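Local coordinates for ORF131 protein (Ralstonia metallidurans, PDB 2WTP), which binds copper and probably takes part in the bacterium's resistance to heavy metals, at residues V66-R71 against L112-V118. Sequence-based numbering, arbitrary orientation.
Sequences VKPGMR and LPGSAGV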
loop_
_atom_site.group_PDB
_atom_site.type_symbol
_atom_site.label_atom_id
_atom_site.label_comp_id
_atom_site.label_asym_id
_atom_site.label_seq_id
_atom_site.Cartn_x
_atom_site.Cartn_y
_atom_site.Cartn_z
ATOM N N VAL A 66 8.445 -0.965 7.339
ATOM C CA VAL A 66 9.447 -0.914 6.268
ATOM C C VAL A 66 10.482 -2.030 6.532
ATOM O O VAL A 66 11.203 -1.988 7.503
ATOM C CB VAL A 66 10.100 0.515 6.299
ATOM C CG1 VAL A 66 11.365 0.603 5.371
ATOM C CG2 VAL A 66 9.051 1.605 5.896
ATOM N N LYS A 67 10.345 -3.126 5.808
ATOM C CA LYS A 67 11.182 -4.351 6.048
ATOM C C LYS A 67 12.155 -4.465 4.931
ATOM O O LYS A 67 11.890 -4.028 3.818
ATOM C CB LYS A 67 10.254 -5.533 6.055
ATOM C CG LYS A 67 9.497 -5.690 7.393
ATOM C CD LYS A 67 10.469 -5.596 8.611
ATOM C CE LYS A 67 9.826 -6.027 9.984
ATOM N NZ LYS A 67 10.112 -7.450 10.467
ATOM N N PRO A 68 13.321 -5.053 5.188
ATOM C CA PRO A 68 14.288 -5.256 4.102
ATOM C C PRO A 68 13.687 -5.988 2.875
ATOM O O PRO A 68 12.979 -6.976 3.100
ATOM C CB PRO A 68 15.318 -6.206 4.749
ATOM C CG PRO A 68 15.375 -5.706 6.147
ATOM C CD PRO A 68 13.891 -5.349 6.515
ATOM N N GLY A 69 13.923 -5.498 1.692
ATOM C CA GLY A 69 13.416 -6.220 0.531
ATOM C C GLY A 69 12.189 -5.538 -0.038
ATOM O O GLY A 69 11.865 -5.676 -1.201
ATOM N N MET A 70 11.501 -4.744 0.779
ATOM C CA MET A 70 10.291 -4.075 0.319
ATOM C C MET A 70 10.597 -3.216 -0.888
ATOM O O MET A 70 11.632 -2.492 -0.894
ATOM C CB MET A 70 9.811 -3.167 1.438
ATOM C CG MET A 70 8.650 -2.349 1.112
ATOM S SD MET A 70 8.210 -1.817 2.745
ATOM C CE MET A 70 8.032 -3.457 3.448
ATOM N N ARG A 71 9.727 -3.224 -1.908
ATOM C CA ARG A 71 9.942 -2.459 -3.124
ATOM C C ARG A 71 8.967 -1.331 -3.343
ATOM O O ARG A 71 9.395 -0.274 -3.774
ATOM C CB ARG A 71 10.004 -3.326 -4.364
ATOM C CG ARG A 71 11.282 -4.265 -4.334
ATOM C CD ARG A 71 12.627 -3.547 -4.780
ATOM N NE ARG A 71 12.595 -3.460 -6.253
ATOM C CZ ARG A 71 13.134 -4.289 -7.167
ATOM N NH1 ARG A 71 13.926 -5.379 -6.871
ATOM N NH2 ARG A 71 12.869 -3.956 -8.445
ATOM N N LEU A 112 14.683 7.531 8.565
ATOM C CA LEU A 112 14.046 6.250 8.866
ATOM C C LEU A 112 14.877 5.164 8.258
ATOM O O LEU A 112 14.985 5.030 7.044
ATOM C CB LEU A 112 12.637 6.237 8.294
ATOM C CG LEU A 112 11.906 5.021 8.721
ATOM C CD1 LEU A 112 11.508 5.155 10.225
ATOM C CD2 LEU A 112 10.694 4.992 7.853
ATOM N N PRO A 113 15.540 4.359 9.084
ATOM C CA PRO A 113 16.472 3.401 8.490
ATOM C C PRO A 113 15.789 2.388 7.581
ATOM O O PRO A 113 14.724 1.887 7.893
ATOM C CB PRO A 113 17.096 2.674 9.742
ATOM C CG PRO A 113 16.967 3.710 10.762
ATOM C CD PRO A 113 15.606 4.393 10.570
ATOM N N GLY A 114 16.383 2.103 6.410
ATOM C CA GLY A 114 15.812 1.158 5.454
ATOM C C GLY A 114 14.826 1.766 4.468
ATOM O O GLY A 114 14.266 1.056 3.613
ATOM N N SER A 115 14.559 3.064 4.612
ATOM C CA SER A 115 13.588 3.729 3.725
ATOM C C SER A 115 14.109 3.884 2.296
ATOM O O SER A 115 13.321 3.847 1.346
ATOM C CB SER A 115 13.242 5.118 4.269
ATOM O OG SER A 115 14.402 5.919 4.347
ATOM N N ALA A 116 15.432 4.031 2.081
ATOM C CA ALA A 116 15.895 4.290 0.733
ATOM C C ALA A 116 15.723 3.058 -0.177
ATOM O O ALA A 116 16.111 1.908 0.224
ATOM C CB ALA A 116 17.387 4.645 0.762
ATOM N N GLY A 117 15.157 3.256 -1.340
ATOM C CA GLY A 117 14.837 2.150 -2.231
ATOM C C GLY A 117 13.446 1.621 -2.155
ATOM O O GLY A 117 13.093 0.769 -2.949
ATOM N N VAL A 118 12.651 2.066 -1.183
ATOM C CA VAL A 118 11.252 1.730 -1.170
ATOM C C VAL A 118 10.523 2.823 -1.973
ATOM O O VAL A 118 10.692 4.038 -1.624
ATOM C CB VAL A 118 10.724 1.734 0.219
ATOM C CG1 VAL A 118 9.199 1.398 0.207
ATOM C CG2 VAL A 118 11.481 0.657 1.067
HETATM O O HOH W 1 13.796 -0.719 7.964
HETATM O O HOH W 2 14.268 -1.567 3.337
HETATM O O HOH W 3 11.834 0.222 -5.107
#
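Val66 turns its side chain onto the 112-118 loop and splits its two methyls. A chi1 of 170° sets Val66 CG1 opposite the backbone N, 3.4 Å from Gly114 O and also meeting Val118 CG2, while Val66 CG2 packs against Leu112 CD2 at 4.2 Å; Phe83 and Leu105 add to the same apolar cluster. The Val66 carbonyl is joined to the other loop through a water that donates to Val66 O (2.9 Å) and to Pro113 O. Lys67 to Met70 then form a type II beta turn, closed by Met70 N to Lys67 O, with Gly69 third, where a positive phi (104°) would press any CB against the preceding carbonyl O. Met70 returns to the contact at an oblique angle to Val118: in the conformer described, Met70 CG lies 3.9 Å from Val118 CG1, and the outer side chain departs from the 112-118 loop. At Arg71 the backbones draw together, and a second water donates to Arg71 O (2.8 Å) and Gly117 O (2.6 Å). Two type II turns, Leu112-Ser115 and Ser115-Val118, shape the opposing loop. Both loops lead into strands 72-76 and 119-123, adjacent and parallel in a mixed beta-sheet, with Arg71 already backbone-bonded to Arg119.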